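Local coordinates for signal transduction protein PmrD (Escherichia coli, PDB 4HN7), which binds the phosphorylated response regulator BasR and so mediates induction of BasR-activated genes, giving polymyxin resistance in some natural isolates, at residues Leu21-Gly25 and Gly26-Met30; Glu76-Arg79 and Gln80-Ala84. One frame throughout, in Å; residues are numbered along the deposited sequence.

Contact 1. Residues Leu21-Gly25 and Gly26-Met30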
loop_
_atom_site.group_PDB
_atom_site.type_symbol
_atom_site.label_atom_id
_atom_site.label_comp_id
_atom_site.label_asym_id
_atom_site.label_seq_id
_atom_site.Cartn_x
_atom_site.Cartn_y
_atom_site.Cartn_z
ATOM N N LEU A 21 -6.755 -9.803 16.453
ATOM C CA LEU A 21 -7.408 -10.077 15.188
ATOM C C LEU A 21 -8.140 -11.376 15.364
ATOM O O LEU A 21 -7.700 -12.201 16.085
ATOM C CB LEU A 21 -6.358 -10.284 14.125
ATOM C CG LEU A 21 -5.403 -9.172 13.801
ATOM C CD1 LEU A 21 -4.330 -9.815 12.960
ATOM C CD2 LEU A 21 -6.086 -8.019 13.061
ATOM N N CYS A 22 -9.281 -11.581 14.772
ATOM C CA CYS A 22 -9.755 -12.926 14.729
ATOM C C CYS A 22 -10.284 -13.238 13.331
ATOM O O CYS A 22 -10.748 -12.345 12.652
ATOM C CB CYS A 22 -10.758 -13.169 15.812
ATOM S SG CYS A 22 -12.397 -12.697 15.318
ATOM N N ASP A 23 -10.136 -14.496 12.909
ATOM C CA ASP A 23 -10.643 -15.023 11.645
ATOM C C ASP A 23 -12.219 -15.014 11.608
ATOM O O ASP A 23 -12.860 -14.934 12.645
ATOM C CB ASP A 23 -9.913 -16.381 11.304
ATOM C CG ASP A 23 -10.672 -17.644 11.697
ATOM O OD1 ASP A 23 -10.625 -18.629 10.912
ATOM O OD2 ASP A 23 -11.308 -17.713 12.774
ATOM N N ALA A 24 -12.832 -14.996 10.410
ATOM C CA ALA A 24 -14.305 -15.125 10.224
ATOM C C ALA A 24 -14.732 -16.520 10.546
ATOM O O ALA A 24 -14.494 -17.465 9.803
ATOM C CB ALA A 24 -14.674 -14.854 8.797
ATOM N N GLY A 25 -15.406 -16.681 11.643
ATOM C CA GLY A 25 -15.402 -17.995 12.239
ATOM C C GLY A 25 -15.001 -17.772 13.672
ATOM O O GLY A 25 -15.646 -18.285 14.598
ATOM N N GLY A 26 -13.944 -16.976 13.841
ATOM C CA GLY A 26 -13.417 -16.570 15.152
ATOM C C GLY A 26 -12.921 -17.756 15.951
ATOM O O GLY A 26 -12.756 -17.679 17.186
ATOM N N ALA A 27 -12.697 -18.860 15.246
ATOM C CA ALA A 27 -12.005 -19.981 15.814
ATOM C C ALA A 27 -10.666 -19.488 16.358
ATOM O O ALA A 27 -10.342 -19.700 17.499
ATOM C CB ALA A 27 -11.802 -21.033 14.722
ATOM N N ILE A 28 -9.972 -18.736 15.526
ATOM C CA ILE A 28 -8.595 -18.348 15.678
ATOM C C ILE A 28 -8.445 -16.860 15.969
ATOM O O ILE A 28 -8.918 -16.063 15.231
ATOM C CB ILE A 28 -7.880 -18.661 14.375
ATOM C CG1 ILE A 28 -8.129 -20.123 14.030
ATOM C CG2 ILE A 28 -6.404 -18.409 14.530
ATOM C CD1 ILE A 28 -7.904 -20.494 12.591
ATOM N N LYS A 29 -7.780 -16.504 17.062
ATOM C CA LYS A 29 -7.563 -15.141 17.461
ATOM C C LYS A 29 -6.073 -15.011 17.577
ATOM O O LYS A 29 -5.448 -15.939 18.000
ATOM C CB LYS A 29 -8.217 -14.895 18.799
ATOM C CG LYS A 29 -9.612 -15.462 18.883
ATOM C CD LYS A 29 -10.429 -14.810 19.983
ATOM C CE LYS A 29 -11.838 -15.398 20.078
ATOM N NZ LYS A 29 -12.880 -14.626 19.307
ATOM N N MET A 30 -5.495 -13.897 17.157
ATOM C CA MET A 30 -4.061 -13.750 17.055
ATOM C C MET A 30 -3.794 -12.390 17.617
ATOM O O MET A 30 -4.687 -11.602 17.742
ATOM C CB MET A 30 -3.554 -13.782 15.606
ATOM C CG MET A 30 -3.785 -15.071 14.853
ATOM S SD MET A 30 -2.762 -16.509 15.294
ATOM C CE MET A 30 -1.228 -15.976 14.582
#
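Leu21 and Met30 face each other near the turn end of a beta hairpin, as an antiparallel hydrogen-bonded pair joining strands 16-23 and 29-35 of a closed antiparallel barrel. Leu21 N gives its hydrogen to Met30 O and Leu21 O accepts from Met30 N at 3.0 Å, closing the small ring of such a pair. Both apolar side chains lie on one face of the sheet, where each packs on Trp3. Cys22 pairs with Lys29 without direct backbone bonds, and the two CA atoms come within 4.1 Å. On this opposite face Cys22 CB rests 4.0 Å from Lys29 CG. Cys22 SG stands between its own backbone N and carbonyl carbon (chi1 85°), which carries it toward the turn, 4.0 Å from Gly26 CA. Asp23 spans the turn with both its backbone and its side chain: its N bonds to Ile28 O at 3.1 Å, while its short carboxylate reaches back over the loop. There Asp23 OD2 accepts from Ile28 N at 3.2 Å, an almost straight bond (174° at the hydrogen) that meets the oxygen from above the carboxylate plane, and Asp23 OD1 lies 3.7 Å from Ile28 CD1. Gly25 and Gly26 carry the chain round with positive phi, a conformation that glycine, having no CB, adopts with little strain. Within the turn, Gly26 N makes a weak, bent bond to Asp23 O, 2.6 Å long with 129° at the hydrogen.

Contact 2. Residues Glu76-Arg79 and Gln80-Ala84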
loop_
_atom_site.group_PDB
_atom_site.type_symbol
_atom_site.label_atom_id
_atom_site.label_comp_id
_atom_site.label_asym_id
_atom_site.label_seq_id
_atom_site.Cartn_x
_atom_site.Cartn_y
_atom_site.Cartn_z
ATOM N N GLU A 76 -0.559 -12.177 27.203
ATOM C CA GLU A 76 0.234 -11.826 26.011
ATOM C C GLU A 76 -0.225 -10.547 25.355
ATOM O O GLU A 76 0.575 -9.839 24.759
ATOM C CB GLU A 76 0.182 -12.961 24.982
ATOM C CG GLU A 76 0.842 -12.696 23.631
ATOM C CD GLU A 76 2.345 -12.531 23.689
ATOM O OE1 GLU A 76 2.893 -12.347 24.791
ATOM O OE2 GLU A 76 2.981 -12.575 22.618
ATOM N N TRP A 77 -1.511 -10.246 25.436
ATOM C CA TRP A 77 -1.945 -8.958 24.953
ATOM C C TRP A 77 -1.299 -7.897 25.856
ATOM O O TRP A 77 -0.643 -6.998 25.355
ATOM C CB TRP A 77 -3.490 -8.832 24.769
ATOM C CG TRP A 77 -3.784 -7.890 23.641
ATOM C CD1 TRP A 77 -3.341 -7.976 22.322
ATOM C CD2 TRP A 77 -4.477 -6.694 23.733
ATOM N NE1 TRP A 77 -3.736 -6.883 21.605
ATOM C CE2 TRP A 77 -4.435 -6.076 22.450
ATOM C CE3 TRP A 77 -5.137 -6.068 24.762
ATOM C CZ2 TRP A 77 -5.034 -4.890 22.196
ATOM C CZ3 TRP A 77 -5.737 -4.867 24.514
ATOM C CH2 TRP A 77 -5.692 -4.288 23.236
ATOM N N GLU A 78 -1.373 -8.028 27.179
ATOM C CA GLU A 78 -0.709 -7.020 28.017
ATOM C C GLU A 78 0.809 -7.080 27.935
ATOM O O GLU A 78 1.444 -6.050 27.832
ATOM C CB GLU A 78 -1.184 -7.008 29.462
ATOM C CG GLU A 78 -0.941 -5.643 30.142
ATOM C CD GLU A 78 -1.138 -4.406 29.227
ATOM O OE1 GLU A 78 -2.155 -4.327 28.498
ATOM O OE2 GLU A 78 -0.276 -3.489 29.234
ATOM N N ARG A 79 1.405 -8.256 27.926
ATOM C CA ARG A 79 2.816 -8.344 27.527
ATOM C C ARG A 79 3.167 -7.517 26.271
ATOM O O ARG A 79 4.252 -6.939 26.195
ATOM C CB ARG A 79 3.198 -9.794 27.252
ATOM C CG ARG A 79 3.673 -10.579 28.465
ATOM C CD ARG A 79 4.272 -11.929 28.067
ATOM N NE ARG A 79 5.430 -11.795 27.170
ATOM C CZ ARG A 79 6.719 -11.808 27.536
ATOM N NH1 ARG A 79 7.099 -11.955 28.810
ATOM N NH2 ARG A 79 7.651 -11.673 26.602
ATOM N N GLN A 80 2.257 -7.485 25.286
ATOM C CA GLN A 80 2.510 -6.890 23.948
ATOM C C GLN A 80 2.090 -5.423 23.800
ATOM O O GLN A 80 2.666 -4.675 22.991
ATOM C CB GLN A 80 1.799 -7.719 22.889
ATOM C CG GLN A 80 2.684 -8.755 22.274
ATOM C CD GLN A 80 3.868 -8.084 21.621
ATOM O OE1 GLN A 80 3.718 -7.157 20.812
ATOM N NE2 GLN A 80 5.055 -8.520 21.991
ATOM N N CYS A 81 1.076 -5.031 24.576
ATOM C CA CYS A 81 0.690 -3.630 24.753
ATOM C C CYS A 81 1.669 -2.852 25.670
ATOM O O CYS A 81 1.488 -1.645 25.890
ATOM C CB CYS A 81 -0.765 -3.534 25.256
ATOM S SG CYS A 81 -2.033 -3.685 23.932
ATOM N N LYS A 82 2.686 -3.556 26.199
ATOM C CA LYS A 82 3.910 -2.960 26.812
ATOM C C LYS A 82 4.990 -2.548 25.767
ATOM O O LYS A 82 5.312 -1.360 25.640
ATOM C CB LYS A 82 4.529 -3.917 27.860
ATOM C CG LYS A 82 3.706 -4.073 29.134
ATOM C CD LYS A 82 4.408 -4.905 30.201
ATOM C CE LYS A 82 3.400 -5.524 31.171
ATOM N NZ LYS A 82 2.314 -4.595 31.612
ATOM N N VAL A 83 5.540 -3.526 25.035
ATOM C CA VAL A 83 6.517 -3.257 23.958
ATOM C C VAL A 83 5.994 -2.170 22.998
ATOM O O VAL A 83 6.797 -1.414 22.431
ATOM C CB VAL A 83 6.935 -4.534 23.144
ATOM C CG1 VAL A 83 7.481 -5.635 24.044
ATOM C CG2 VAL A 83 5.789 -5.075 22.287
ATOM N N ALA A 84 4.661 -2.109 22.836
ATOM C CA ALA A 84 3.967 -1.139 21.956
ATOM C C ALA A 84 4.226 0.345 22.299
ATOM O O ALA A 84 4.868 1.066 21.517
ATOM C CB ALA A 84 2.463 -1.416 21.935
#
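Trp77 and Cys81, one turn apart on helix 74-84, make a sulfur-aromatic contact. Cys81 SG sits over a face of the indole, 3.6 Å from the centroid of the six-membered ring of Trp77 and only 7° off its normal. With SG anti to its own carbonyl carbon (chi1 -81°), Cys81 turns a polarisable sulfur onto the broad pi surface. The backbone bonds are uneven. Trp77 O accepts from Cys81 N at 2.7 Å, the usual i to i+4 helical bond, and from Gln80 N, which comes from well above the carbonyl plane. Gln80 N also makes a weak bond to Glu76 O, and that from Lys82 N to Glu78 O is weak too. Two pairs of opposite charge run along the helix. Glu78 and Lys82 cross at about a right angle in a long salt bridge, 3.7 Å between Glu78 OE2 and Lys82 NZ, while Glu76 OE1 pairs with Arg79 NE at 3.5 Å. In both, the partners are three or four residues apart. Glu76 also lies alongside Gln80, its OE2 3.8 Å from Gln80 CG. The helix packs against the barrel: Trp77 touches Met20 of strand 16-23 and Ile31 of strand 29-35 and makes a cation-pi contact with Lys7, while the disulfide from Cys81 to Cys9 ties the helix to strand 3-9.

In the fold
From the N terminus, strand 3-9 leads into strand 16-23, and contact 1 then closes the tight loop that turns the chain back into strand 29-35. The chain goes on through the other three strands of the barrel before helix 74-84, where contact 2 spans successive turns. The two are therefore in series, neither nesting nor crossing; their centres lie 19 Å apart, and their nearest atoms, about 6 Å apart, do not touch. They are joined indirectly: the strands linked by contact 1 are two of those that the helix of contact 2 lies against, and the chain's last helix is thereby brought back to its first three strands.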